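Local coordinates for protein Lv-ranaspumin (Lv-RSN-1) (PDB 4K82) that acts as a surfactant protein of the frog foam nest, probably lowering surface tension at the air-water interface so that the foam can form, at residues A[17-22]-A[94-99]; A[29-34]-A[111-116]; A[37-42]-A[115-120]; A[56-61]-A[67-72]; A[161-166]-A[177-182]. All blocks are in the same frame, centred on the assembly; numbering follows the deposited sequence.

How the interactions relate
From the N terminus, helix 14-24 packs on helix 89-102 in interaction 1, closing a loop of 71 residues. Helix 29-42 then meets helix 107-121 twice, in interactions 2 and 3, whose centres lie 8 Å apart and which share Asp115 and Val116 and are joined by the Cys38-Cys114 disulfide. Their loops each cross that of interaction 1. Interaction 4, between consecutive helices 48-64 and 69-76, nests inside all three loops, and the Cys18-Cys67 disulfide ties it to interaction 1. Interaction 5 follows in series, closing a short loop in the C-terminal part, on the other side of the chain's centre from interactions 1 and 4; Met120 of interaction 3 touches Leu166 of interaction 5.

Interaction 1: residues A[17-22]-A[94-99]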
# COMPACT_ATOMS: atom_id res chain seq x y z
N ALA A 17 -8.77 21.95 1.20
CA ALA A 17 -7.83 22.78 0.46
C ALA A 17 -6.42 22.23 0.60
O ALA A 17 -5.69 22.11 -0.39
CB ALA A 17 -7.88 24.21 0.98
N CYS A 18 -6.04 21.90 1.83
CA CYS A 18 -4.70 21.42 2.12
C CYS A 18 -4.47 20.08 1.41
O CYS A 18 -3.40 19.85 0.84
CB CYS A 18 -4.52 21.27 3.63
SG CYS A 18 -2.92 20.59 4.15
N LEU A 19 -5.47 19.22 1.47
CA LEU A 19 -5.40 17.91 0.83
C LEU A 19 -5.24 18.06 -0.67
O LEU A 19 -4.40 17.39 -1.29
CB LEU A 19 -6.66 17.10 1.14
CG LEU A 19 -6.72 15.73 0.48
CD1 LEU A 19 -5.54 14.88 0.94
CD2 LEU A 19 -8.05 15.07 0.80
N THR A 20 -6.04 18.94 -1.26
CA THR A 20 -6.00 19.22 -2.70
C THR A 20 -4.59 19.59 -3.17
O THR A 20 -4.09 19.04 -4.16
CB THR A 20 -6.97 20.37 -3.05
OG1 THR A 20 -8.31 19.99 -2.72
CG2 THR A 20 -6.89 20.70 -4.53
N LYS A 21 -3.96 20.51 -2.47
CA LYS A 21 -2.62 20.94 -2.84
C LYS A 21 -1.61 19.81 -2.60
O LYS A 21 -0.72 19.57 -3.41
CB LYS A 21 -2.21 22.19 -2.06
CG LYS A 21 -0.98 22.88 -2.62
CD LYS A 21 -0.43 23.93 -1.67
CE LYS A 21 0.03 23.30 -0.36
NZ LYS A 21 0.79 22.02 -0.55
N ALA A 22 -1.78 19.12 -1.47
CA ALA A 22 -0.87 18.05 -1.08
C ALA A 22 -0.80 16.94 -2.13
O ALA A 22 0.26 16.35 -2.35
CB ALA A 22 -1.27 17.48 0.27
N GLN A 94 -14.99 6.49 4.12
CA GLN A 94 -15.90 6.60 2.99
C GLN A 94 -15.97 8.04 2.48
O GLN A 94 -15.95 8.28 1.27
CB GLN A 94 -17.30 6.07 3.34
CG GLN A 94 -17.33 4.56 3.57
CD GLN A 94 -16.84 3.76 2.36
OE1 GLN A 94 -15.75 3.19 2.38
NE2 GLN A 94 -17.66 3.71 1.31
N GLY A 95 -16.01 8.99 3.42
CA GLY A 95 -15.97 10.40 3.08
C GLY A 95 -14.71 10.79 2.33
O GLY A 95 -14.75 11.52 1.33
N LEU A 96 -13.58 10.30 2.81
CA LEU A 96 -12.30 10.59 2.20
C LEU A 96 -12.25 10.02 0.79
O LEU A 96 -11.81 10.69 -0.15
CB LEU A 96 -11.16 10.02 3.06
CG LEU A 96 -9.77 10.32 2.53
CD1 LEU A 96 -9.61 11.83 2.37
CD2 LEU A 96 -8.74 9.75 3.49
N TYR A 97 -12.73 8.79 0.63
CA TYR A 97 -12.74 8.15 -0.68
C TYR A 97 -13.56 8.98 -1.68
O TYR A 97 -13.09 9.29 -2.77
CB TYR A 97 -13.27 6.72 -0.55
CG TYR A 97 -13.29 5.95 -1.85
CD1 TYR A 97 -12.19 5.93 -2.69
CD2 TYR A 97 -14.42 5.24 -2.23
CE1 TYR A 97 -12.22 5.22 -3.88
CE2 TYR A 97 -14.46 4.53 -3.41
CZ TYR A 97 -13.35 4.52 -4.23
OH TYR A 97 -13.40 3.80 -5.40
N LYS A 98 -14.78 9.34 -1.29
CA LYS A 98 -15.64 10.20 -2.12
C LYS A 98 -14.96 11.53 -2.44
O LYS A 98 -14.98 11.98 -3.59
CB LYS A 98 -16.99 10.44 -1.45
CG LYS A 98 -17.81 9.18 -1.21
CD LYS A 98 -19.17 9.52 -0.58
CE LYS A 98 -19.69 8.39 0.32
NZ LYS A 98 -20.26 7.23 -0.42
N LEU A 99 -14.35 12.13 -1.43
CA LEU A 99 -13.63 13.39 -1.62
C LEU A 99 -12.51 13.24 -2.66
O LEU A 99 -12.34 14.11 -3.52
CB LEU A 99 -13.06 13.89 -0.29
CG LEU A 99 -12.34 15.24 -0.33
CD1 LEU A 99 -13.27 16.33 -0.85
CD2 LEU A 99 -11.80 15.60 1.04
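Leu19 reaches from helix 14-24 to Leu96 and Leu99 of helix 89-102, a small helix-helix contact in the N-terminal part of this mainly alpha-helical surfactant protein. One methyl, Leu19 CD2, makes both approaches, and the two partners receive it differently. Leu99 reaches toward it, and the side chains meet tip to tip, with Leu19 CD2 at 3.8 Å from Leu99 CD2. Leu96 instead crosses Leu19 at a slant, its CA-CB bond running alongside the interface while its end bends nearer. The torsions explain this reach: Leu19 holds CG on the far side of CB from its backbone N (chi1 177°), which carries the isobutyl group out toward the opposing helix. Leu96 and Leu99, three residues and so nearly one turn apart on helix 89-102, both present a methyl to Leu19 CD2. All three leucines are buried, yet the contact is made by side-chain ends: Leu19 CA and Leu99 CA are 9.7 Å apart, and the segments bury just 84 Å². Other leucines complete the apolar surroundings: Leu29 and Leu62 also touch Leu19, and Leu58 touches Leu96. Close by, Cys18 is bonded to Cys67. On Leu96, the branch turned to the contact is CD1, 3.9 Å from Leu19 CD2.

Interaction 2: residues A[29-34]-A[111-116]; sequences LLVELA and NAVCDV
Val113 presses its two methyls against Val31 and Ala34, which lie one turn apart on helix 29-42. The tightest approach is Ala34 CB to Val113 CG1, at 3.6 Å, and Val113 CB lies 3.9 Å from Ala34 CB. Ala34 has little bulk of its own, and the two backbones come close beside it: the CA atoms of Ala34 and Cys114 are 6.0 Å apart. The second branch, Val113 CG2, faces Val31 CG2 at 4.1 Å, the two valine side chains crossing at about a right angle. Val113 CG1 also lies over the backbone of the partner helix, 3.7 Å from Val31 O.

The rotamer of Val113 sets this pattern. With CG1 anti to its backbone N (chi1 173°) and CG2 anti to its carbonyl carbon, CG1 goes to Ala34 and the backbone oxygen of Val31, CG2 to the side chain of Val31. No hydrogen bond crosses between the segments, so the evidence is for an apolar contact alone, burying 165 Å². In the next shell, the disulfide from Cys114 to Cys38 ties the same two helices covalently, one turn beyond Ala34.

Further out, helix 133-144 reaches Val31 through Val135, helix 196-212 lies against Ala112 and Val116, and helices 14-24 and 48-64 contact Leu29. With these four helices around it, the contact is buried, its centre about 6 Å from the centre of the chain.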
# COMPACT_ATOMS: atom_id res chain seq x y z
N LEU A 29 1.48 10.58 -1.23
CA LEU A 29 0.21 10.69 -0.52
C LEU A 29 -0.92 9.87 -1.13
O LEU A 29 -1.59 9.15 -0.41
CB LEU A 29 -0.22 12.15 -0.38
CG LEU A 29 -1.47 12.38 0.45
CD1 LEU A 29 -1.29 11.81 1.86
CD2 LEU A 29 -1.81 13.86 0.51
N LEU A 30 -1.13 9.98 -2.44
CA LEU A 30 -2.24 9.26 -3.07
C LEU A 30 -2.10 7.75 -2.86
O LEU A 30 -3.07 7.07 -2.48
CB LEU A 30 -2.34 9.57 -4.56
CG LEU A 30 -3.48 8.80 -5.25
CD1 LEU A 30 -4.83 9.16 -4.63
CD2 LEU A 30 -3.49 9.03 -6.76
N VAL A 31 -0.91 7.23 -3.09
CA VAL A 31 -0.64 5.81 -2.89
C VAL A 31 -0.89 5.39 -1.44
O VAL A 31 -1.55 4.38 -1.18
CB VAL A 31 0.80 5.46 -3.31
CG1 VAL A 31 1.20 4.08 -2.80
CG2 VAL A 31 0.94 5.54 -4.84
N GLU A 32 -0.41 6.20 -0.49
CA GLU A 32 -0.56 5.87 0.91
C GLU A 32 -2.02 5.89 1.35
O GLU A 32 -2.45 5.05 2.15
CB GLU A 32 0.27 6.82 1.78
CG GLU A 32 1.77 6.66 1.57
CD GLU A 32 2.59 7.63 2.40
OE1 GLU A 32 2.31 8.85 2.33
OE2 GLU A 32 3.49 7.17 3.13
N LEU A 33 -2.78 6.86 0.84
CA LEU A 33 -4.19 6.95 1.17
C LEU A 33 -4.95 5.77 0.59
O LEU A 33 -5.86 5.25 1.23
CB LEU A 33 -4.82 8.26 0.66
CG LEU A 33 -4.31 9.51 1.36
CD1 LEU A 33 -4.98 10.74 0.77
CD2 LEU A 33 -4.55 9.42 2.87
N ALA A 34 -4.58 5.35 -0.62
CA ALA A 34 -5.24 4.22 -1.26
C ALA A 34 -5.04 2.96 -0.41
O ALA A 34 -5.96 2.18 -0.21
CB ALA A 34 -4.72 4.01 -2.68
N ASN A 111 -6.81 2.49 -8.11
CA ASN A 111 -7.35 1.14 -8.22
C ASN A 111 -6.27 0.07 -8.27
O ASN A 111 -6.43 -1.02 -7.71
CB ASN A 111 -8.28 1.03 -9.43
CG ASN A 111 -9.54 1.86 -9.27
OD1 ASN A 111 -9.94 2.19 -8.15
ND2 ASN A 111 -10.17 2.22 -10.39
N ALA A 112 -5.15 0.38 -8.92
CA ALA A 112 -4.03 -0.56 -9.00
C ALA A 112 -3.44 -0.79 -7.61
O ALA A 112 -3.12 -1.91 -7.24
CB ALA A 112 -2.96 -0.05 -9.95
N VAL A 113 -3.31 0.29 -6.85
CA VAL A 113 -2.83 0.18 -5.46
C VAL A 113 -3.84 -0.58 -4.60
O VAL A 113 -3.47 -1.41 -3.76
CB VAL A 113 -2.57 1.57 -4.85
CG1 VAL A 113 -2.26 1.46 -3.38
CG2 VAL A 113 -1.43 2.28 -5.59
N CYS A 114 -5.12 -0.31 -4.82
CA CYS A 114 -6.18 -0.97 -4.07
C CYS A 114 -6.16 -2.48 -4.31
O CYS A 114 -6.25 -3.27 -3.36
CB CYS A 114 -7.52 -0.38 -4.49
SG CYS A 114 -8.86 -0.65 -3.33
N ASP A 115 -6.03 -2.87 -5.57
CA ASP A 115 -5.97 -4.30 -5.91
C ASP A 115 -4.77 -5.00 -5.26
O ASP A 115 -4.90 -6.10 -4.72
CB ASP A 115 -5.98 -4.50 -7.43
CG ASP A 115 -7.33 -4.14 -8.05
OD1 ASP A 115 -8.32 -3.96 -7.30
OD2 ASP A 115 -7.40 -4.05 -9.30
N VAL A 116 -3.61 -4.34 -5.28
CA VAL A 116 -2.43 -4.87 -4.61
C VAL A 116 -2.65 -5.01 -3.11
O VAL A 116 -2.29 -6.02 -2.50
CB VAL A 116 -1.19 -4.00 -4.88
CG1 VAL A 116 -0.10 -4.28 -3.85
CG2 VAL A 116 -0.69 -4.24 -6.30

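Interaction 3: residues A[37-42]-A[115-120]; sequences ICAYQN and DVTKKM
The helical segments 37-42 and 115-120 cross at -51°, with their axes 9.0 Å apart at closest approach, and the CA atoms of Ala39 and Thr117 lie 6.6 Å apart. At this level Thr117 turns its methyl to the other helix: Thr117 CG2 lies 3.9 Å from Ala39 N and touches Cys38 and Ala39 more loosely. The rotamer sorts the two branches of Thr117, since chi1 of -60° sets CG2 anti to the backbone N and leaves OG1 to hydrogen-bond to Val113 O in its own helix.

Nearer the surface, Lys118 CG sits over the face of the Asn42 amide, nearly above Asn42 CG and 3.6 Å from it. A bend at chi3 of the lysine brings Lys118 CE to 3.7 Å from Asn42 OD1; the two side chains pass at a slant. The rotation of the amide is fixed by a hydrogen bond within the helix, from Asn42 ND2 to Cys38 O at 3.0 Å, with an N-H...O angle of 159° and the oxygen close to the amide plane. Cys38 O also accepts from Asn42 N, so two donors of one residue grip it. With an alanine here the side-chain bond to Cys38 O is gone, and the methylenes of Lys118 would probably lose the flat amide they pack on.

Cys38, whose CB is 4.3 Å from Thr117 CG2, is one half of the bond to Cys114, making this a crossing of two helices that are also joined by a disulfide, in a mainly alpha-helical fold.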
# COMPACT_ATOMS: atom_id res chain seq x y z
N ILE A 37 -7.29 3.37 2.80
CA ILE A 37 -8.70 3.23 2.45
C ILE A 37 -9.04 1.78 2.07
O ILE A 37 -10.02 1.21 2.54
CB ILE A 37 -9.06 4.18 1.29
CG1 ILE A 37 -9.11 5.62 1.81
CG2 ILE A 37 -10.42 3.82 0.72
CD1 ILE A 37 -8.96 6.66 0.71
N CYS A 38 -8.21 1.17 1.26
CA CYS A 38 -8.55 -0.17 0.81
C CYS A 38 -8.32 -1.21 1.91
O CYS A 38 -9.03 -2.21 1.96
CB CYS A 38 -7.83 -0.49 -0.50
SG CYS A 38 -8.44 0.61 -1.80
N ALA A 39 -7.37 -0.97 2.80
CA ALA A 39 -7.18 -1.86 3.93
C ALA A 39 -8.41 -1.84 4.82
O ALA A 39 -8.93 -2.88 5.24
CB ALA A 39 -5.94 -1.46 4.74
N TYR A 40 -8.89 -0.64 5.12
CA TYR A 40 -10.10 -0.51 5.90
C TYR A 40 -11.29 -1.21 5.24
O TYR A 40 -12.03 -1.95 5.89
CB TYR A 40 -10.43 0.97 6.17
CG TYR A 40 -11.55 1.12 7.15
CD1 TYR A 40 -12.87 1.03 6.74
CD2 TYR A 40 -11.29 1.32 8.50
CE1 TYR A 40 -13.91 1.14 7.64
CE2 TYR A 40 -12.33 1.43 9.41
CZ TYR A 40 -13.64 1.33 8.97
OH TYR A 40 -14.69 1.44 9.86
N GLN A 41 -11.46 -1.00 3.93
CA GLN A 41 -12.63 -1.50 3.22
C GLN A 41 -12.61 -3.00 3.01
O GLN A 41 -13.67 -3.63 2.91
CB GLN A 41 -12.76 -0.82 1.85
CG GLN A 41 -13.21 0.63 1.87
CD GLN A 41 -13.14 1.27 0.50
OE1 GLN A 41 -12.33 0.87 -0.35
NE2 GLN A 41 -13.96 2.27 0.28
N ASN A 42 -11.41 -3.59 2.95
CA ASN A 42 -11.28 -5.00 2.57
C ASN A 42 -10.80 -5.95 3.65
O ASN A 42 -10.95 -7.16 3.49
CB ASN A 42 -10.38 -5.13 1.33
CG ASN A 42 -11.02 -4.57 0.08
OD1 ASN A 42 -11.82 -5.24 -0.57
ND2 ASN A 42 -10.69 -3.32 -0.25
N ASP A 115 -6.03 -2.87 -5.57
CA ASP A 115 -5.97 -4.30 -5.91
C ASP A 115 -4.77 -5.00 -5.26
O ASP A 115 -4.90 -6.10 -4.72
CB ASP A 115 -5.98 -4.50 -7.43
CG ASP A 115 -7.33 -4.14 -8.05
OD1 ASP A 115 -8.32 -3.96 -7.30
OD2 ASP A 115 -7.40 -4.05 -9.30
N VAL A 116 -3.61 -4.34 -5.28
CA VAL A 116 -2.43 -4.87 -4.61
C VAL A 116 -2.65 -5.01 -3.11
O VAL A 116 -2.29 -6.02 -2.50
CB VAL A 116 -1.19 -4.00 -4.88
CG1 VAL A 116 -0.10 -4.28 -3.85
CG2 VAL A 116 -0.69 -4.24 -6.30
N THR A 117 -3.25 -3.99 -2.51
CA THR A 117 -3.51 -4.00 -1.08
C THR A 117 -4.41 -5.18 -0.71
O THR A 117 -4.18 -5.84 0.31
CB THR A 117 -4.12 -2.66 -0.60
OG1 THR A 117 -3.20 -1.59 -0.88
CG2 THR A 117 -4.42 -2.68 0.90
N LYS A 118 -5.41 -5.45 -1.54
CA LYS A 118 -6.30 -6.58 -1.32
C LYS A 118 -5.52 -7.89 -1.30
O LYS A 118 -5.71 -8.71 -0.40
CB LYS A 118 -7.41 -6.62 -2.37
CG LYS A 118 -8.40 -5.48 -2.23
CD LYS A 118 -9.27 -5.37 -3.47
CE LYS A 118 -10.16 -6.58 -3.60
NZ LYS A 118 -10.92 -6.60 -4.89
N LYS A 119 -4.63 -8.06 -2.27
CA LYS A 119 -3.81 -9.26 -2.35
C LYS A 119 -2.87 -9.41 -1.15
O LYS A 119 -2.68 -10.52 -0.64
CB LYS A 119 -3.06 -9.29 -3.67
CG LYS A 119 -3.98 -9.63 -4.84
CD LYS A 119 -3.32 -9.32 -6.17
CE LYS A 119 -4.32 -9.34 -7.31
NZ LYS A 119 -4.84 -10.71 -7.54
N MET A 120 -2.33 -8.30 -0.67
CA MET A 120 -1.47 -8.35 0.51
C MET A 120 -2.22 -8.69 1.79
O MET A 120 -1.68 -9.34 2.67
CB MET A 120 -0.70 -7.03 0.67
CG MET A 120 0.08 -6.65 -0.57
SD MET A 120 1.51 -7.74 -0.84
CE MET A 120 2.68 -7.01 0.30

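Interaction 4: residues A[56-61]-A[67-72]; sequences ELLERT and CALDDI
Leu69 lays its two methyls against Leu58 and Glu59, neighbours on helix 48-64. Both methyls touch Leu58 CD2, Leu69 CD1 at 4.0 Å and Leu69 CD2 at 4.1 Å, and Leu69 CD2 also meets Glu59 CG at 3.5 Å. Leu69 crosses each partner at about a right angle. Its CG stands anti to its backbone N (chi1 -179°), and this projects the isobutyl group at the opposing helix. Leu58 has the same first torsion (chi1 -178°), which brings its end toward Leu69.

Glu59 adopts a different conformation: its CG is anti to the carbonyl carbon and the chain is extended beyond it. Its methylene thus serves as the contact surface, while the carboxylate runs on past Leu69. There Glu59 OE2 comes within 5.2 Å of Asp70 OD1, like charges whose proximity may be mildly unfavourable.

A water bridges the backbones, donating to Glu59 O at 2.8 Å and accepting from Leu69 N at 2.9 Å. Leu69 N, in the first turn of its helix just after the N-cap residue Ala68, thereby gains an acceptor. Behind the interface, Thr61 OG1 donates to Leu57 O at 2.8 Å from above the carbonyl plane, and Thr61 N from the opposite face. Arg60 lays one guanidinium face over Glu56 O, its NH2 in a salt bridge with Glu56 OE1 (3.5 Å).

The contact closes the short connection between helices 48-64 and 69-76. Its Cys67 is bonded to Cys18 of helix 14-24, while Ile92 of helix 89-102 touches both Leu58 and Leu69, and helix 29-42 lies against Leu58 and Thr61.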
# COMPACT_ATOMS: atom_id res chain seq x y z
N GLU A 56 -4.73 5.96 13.19
CA GLU A 56 -3.47 6.60 13.55
C GLU A 56 -2.56 6.76 12.34
O GLU A 56 -1.93 7.79 12.18
CB GLU A 56 -2.75 5.82 14.64
CG GLU A 56 -3.46 5.88 15.99
CD GLU A 56 -2.55 5.54 17.15
OE1 GLU A 56 -1.32 5.77 17.03
OE2 GLU A 56 -3.05 5.04 18.18
N LEU A 57 -2.53 5.74 11.49
CA LEU A 57 -1.76 5.81 10.26
C LEU A 57 -2.27 6.89 9.31
O LEU A 57 -1.49 7.62 8.70
CB LEU A 57 -1.74 4.45 9.57
CG LEU A 57 -0.92 4.34 8.28
CD1 LEU A 57 0.57 4.57 8.56
CD2 LEU A 57 -1.15 2.98 7.62
N LEU A 58 -3.59 7.01 9.18
CA LEU A 58 -4.17 8.08 8.38
C LEU A 58 -3.78 9.45 8.92
O LEU A 58 -3.39 10.34 8.16
CB LEU A 58 -5.70 7.94 8.38
CG LEU A 58 -6.50 8.94 7.54
CD1 LEU A 58 -6.02 8.97 6.09
CD2 LEU A 58 -7.98 8.59 7.61
N GLU A 59 -3.88 9.61 10.23
CA GLU A 59 -3.49 10.86 10.87
C GLU A 59 -2.04 11.18 10.57
O GLU A 59 -1.71 12.30 10.15
CB GLU A 59 -3.76 10.79 12.38
CG GLU A 59 -5.24 10.78 12.71
CD GLU A 59 -5.54 10.61 14.18
OE1 GLU A 59 -4.74 9.97 14.89
OE2 GLU A 59 -6.59 11.13 14.63
N ARG A 60 -1.16 10.20 10.76
CA ARG A 60 0.27 10.41 10.53
C ARG A 60 0.57 10.72 9.08
O ARG A 60 1.37 11.59 8.77
CB ARG A 60 1.08 9.19 10.97
CG ARG A 60 1.13 8.99 12.48
CD ARG A 60 2.11 7.87 12.84
NE ARG A 60 1.66 6.59 12.32
CZ ARG A 60 1.07 5.65 13.06
NH1 ARG A 60 0.69 4.51 12.50
NH2 ARG A 60 0.88 5.85 14.36
N THR A 61 -0.05 9.97 8.18
CA THR A 61 0.16 10.16 6.75
C THR A 61 -0.23 11.58 6.33
O THR A 61 0.49 12.22 5.58
CB THR A 61 -0.66 9.13 5.96
OG1 THR A 61 -0.18 7.82 6.27
CG2 THR A 61 -0.54 9.37 4.47
N CYS A 67 -1.03 18.28 6.32
CA CYS A 67 -2.46 18.44 6.56
C CYS A 67 -2.88 17.84 7.89
O CYS A 67 -2.13 17.10 8.52
CB CYS A 67 -3.26 17.83 5.41
SG CYS A 67 -2.82 18.56 3.80
N ALA A 68 -4.08 18.18 8.35
CA ALA A 68 -4.59 17.68 9.62
C ALA A 68 -5.89 16.94 9.38
O ALA A 68 -6.80 17.49 8.76
CB ALA A 68 -4.81 18.82 10.59
N LEU A 69 -5.97 15.70 9.85
CA LEU A 69 -7.18 14.91 9.66
C LEU A 69 -8.39 15.61 10.27
O LEU A 69 -9.49 15.57 9.71
CB LEU A 69 -7.03 13.50 10.25
CG LEU A 69 -8.27 12.61 10.04
CD1 LEU A 69 -8.66 12.46 8.57
CD2 LEU A 69 -8.08 11.25 10.67
N ASP A 70 -8.18 16.28 11.40
CA ASP A 70 -9.28 16.99 12.07
C ASP A 70 -9.92 18.02 11.15
O ASP A 70 -11.15 18.16 11.13
CB ASP A 70 -8.78 17.70 13.33
CG ASP A 70 -8.54 16.75 14.48
OD1 ASP A 70 -9.11 15.64 14.48
OD2 ASP A 70 -7.78 17.12 15.40
N ASP A 71 -9.09 18.74 10.40
CA ASP A 71 -9.59 19.72 9.44
C ASP A 71 -10.41 19.04 8.35
O ASP A 71 -11.46 19.54 7.96
CB ASP A 71 -8.44 20.48 8.78
CG ASP A 71 -7.76 21.45 9.71
OD1 ASP A 71 -8.35 21.75 10.77
OD2 ASP A 71 -6.65 21.91 9.37
N ILE A 72 -9.91 17.90 7.85
CA ILE A 72 -10.62 17.16 6.81
C ILE A 72 -11.96 16.65 7.33
O ILE A 72 -12.98 16.74 6.64
CB ILE A 72 -9.76 16.01 6.24
CG1 ILE A 72 -8.55 16.60 5.50
CG2 ILE A 72 -10.60 15.14 5.30
CD1 ILE A 72 -7.46 15.60 5.19
O HOH W 1 -3.48 14.43 10.66

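Interaction 5: residues A[161-166]-A[177-182]; sequences IILERL and DLFKNI
With CG anti to its carbonyl carbon (chi1 -62°) and the next torsion extended (chi2 176°), Leu163 carries CD1 forward to Leu178 and Phe179, whereas Leu178 keeps CG anti to its backbone N and reaches back toward it. The three form a small apolar contact between two consecutive helices, 152-165 and 175-180, packed side chain to side chain ahead of the antiparallel pair of strands 182-185 and 188-191. Leu163 CD1 is the common atom: it lies 4.0 Å from Leu178 CD2 and 4.0 Å from both Phe179 CE1 and Phe179 CZ. It approaches the phenyl ring obliquely, while Ile182 CD1 lies 3.7 Å above one face of that ring, toward the rim. The backbones stay far apart, the closest CA atoms, those of Leu163 and Leu178, being separated by 10.4 Å. Only the side chains bridge this distance, and the segments bury 89 Å². Phe137 of helix 133-144 and Leu175 also touch Leu163, while Ile156 and Leu159 touch Phe179. Beyond the apolar cluster, two polar links join Asp177 to Lys180 and Asn181: Lys180 NZ forms a salt bridge with Asp177 OD1, and Asn181 ND2 donates to Asp177 O at 2.8 Å, with an N-H...O angle of 152°.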
# COMPACT_ATOMS: atom_id res chain seq x y z
N ILE A 161 16.63 -10.22 0.31
CA ILE A 161 16.73 -9.22 1.37
C ILE A 161 15.38 -8.55 1.59
O ILE A 161 14.94 -8.36 2.73
CB ILE A 161 17.79 -8.17 1.01
CG1 ILE A 161 19.19 -8.78 1.12
CG2 ILE A 161 17.65 -6.92 1.89
CD1 ILE A 161 20.28 -7.97 0.44
N ILE A 162 14.71 -8.21 0.49
CA ILE A 162 13.44 -7.49 0.58
C ILE A 162 12.36 -8.35 1.22
O ILE A 162 11.63 -7.90 2.11
CB ILE A 162 12.98 -7.01 -0.82
CG1 ILE A 162 13.89 -5.89 -1.32
CG2 ILE A 162 11.52 -6.53 -0.76
CD1 ILE A 162 13.79 -5.64 -2.82
N LEU A 163 12.24 -9.60 0.78
CA LEU A 163 11.19 -10.47 1.29
C LEU A 163 11.41 -10.85 2.73
O LEU A 163 10.45 -11.14 3.45
CB LEU A 163 11.05 -11.73 0.44
CG LEU A 163 10.66 -11.46 -1.01
CD1 LEU A 163 10.64 -12.76 -1.79
CD2 LEU A 163 9.32 -10.75 -1.11
N GLU A 164 12.67 -10.86 3.16
CA GLU A 164 12.98 -11.22 4.53
C GLU A 164 12.37 -10.22 5.53
O GLU A 164 12.05 -10.58 6.66
CB GLU A 164 14.49 -11.34 4.74
CG GLU A 164 14.82 -12.26 5.88
CD GLU A 164 16.30 -12.49 6.03
OE1 GLU A 164 17.07 -11.55 5.76
OE2 GLU A 164 16.68 -13.62 6.41
N ARG A 165 12.20 -8.98 5.09
CA ARG A 165 11.59 -7.95 5.93
C ARG A 165 10.07 -7.96 5.85
O ARG A 165 9.38 -7.40 6.71
CB ARG A 165 12.13 -6.57 5.57
CG ARG A 165 13.64 -6.49 5.50
CD ARG A 165 14.08 -5.10 5.07
NE ARG A 165 13.26 -4.62 3.96
CZ ARG A 165 13.73 -4.27 2.77
NH1 ARG A 165 15.03 -4.32 2.53
NH2 ARG A 165 12.89 -3.86 1.83
N LEU A 166 9.53 -8.60 4.82
CA LEU A 166 8.09 -8.73 4.68
C LEU A 166 7.67 -10.18 4.43
O LEU A 166 7.14 -10.50 3.36
CB LEU A 166 7.58 -7.82 3.56
CG LEU A 166 6.08 -7.57 3.46
CD1 LEU A 166 5.61 -6.59 4.52
CD2 LEU A 166 5.69 -7.09 2.07
N ASP A 177 13.13 -22.38 1.65
CA ASP A 177 12.59 -23.26 0.63
C ASP A 177 12.12 -22.52 -0.62
O ASP A 177 12.22 -23.04 -1.74
CB ASP A 177 11.43 -24.11 1.18
CG ASP A 177 11.92 -25.28 2.01
OD1 ASP A 177 13.14 -25.50 2.08
OD2 ASP A 177 11.07 -25.99 2.58
N LEU A 178 11.61 -21.31 -0.43
CA LEU A 178 11.18 -20.48 -1.56
C LEU A 178 12.37 -20.27 -2.50
O LEU A 178 12.26 -20.48 -3.72
CB LEU A 178 10.62 -19.14 -1.08
CG LEU A 178 10.07 -18.23 -2.17
CD1 LEU A 178 8.63 -18.58 -2.47
CD2 LEU A 178 10.21 -16.77 -1.78
N PHE A 179 13.51 -19.90 -1.94
CA PHE A 179 14.65 -19.61 -2.81
C PHE A 179 15.40 -20.82 -3.33
O PHE A 179 16.23 -20.69 -4.24
CB PHE A 179 15.56 -18.57 -2.18
CG PHE A 179 15.06 -17.16 -2.36
CD1 PHE A 179 14.15 -16.62 -1.47
CD2 PHE A 179 15.47 -16.41 -3.45
CE1 PHE A 179 13.67 -15.33 -1.65
CE2 PHE A 179 15.00 -15.11 -3.63
CZ PHE A 179 14.10 -14.58 -2.73
N LYS A 180 15.12 -22.00 -2.79
CA LYS A 180 15.59 -23.22 -3.43
C LYS A 180 14.95 -23.36 -4.80
O LYS A 180 15.46 -24.06 -5.68
CB LYS A 180 15.29 -24.45 -2.58
CG LYS A 180 16.23 -24.61 -1.40
CD LYS A 180 15.75 -25.66 -0.41
CE LYS A 180 16.49 -25.49 0.92
NZ LYS A 180 15.75 -26.07 2.07
N ASN A 181 13.83 -22.67 -4.99
CA ASN A 181 13.02 -22.77 -6.19
C ASN A 181 13.03 -21.52 -7.07
O ASN A 181 12.17 -21.35 -7.94
CB ASN A 181 11.59 -23.11 -5.79
CG ASN A 181 11.46 -24.52 -5.27
OD1 ASN A 181 11.32 -25.47 -6.05
ND2 ASN A 181 11.54 -24.68 -3.95
N ILE A 182 13.99 -20.63 -6.83
CA ILE A 182 14.11 -19.44 -7.66
C ILE A 182 15.47 -19.47 -8.34
O ILE A 182 16.50 -19.57 -7.68
CB ILE A 182 13.91 -18.15 -6.85
CG1 ILE A 182 12.51 -18.13 -6.23
CG2 ILE A 182 14.12 -16.92 -7.73
CD1 ILE A 182 12.24 -16.90 -5.37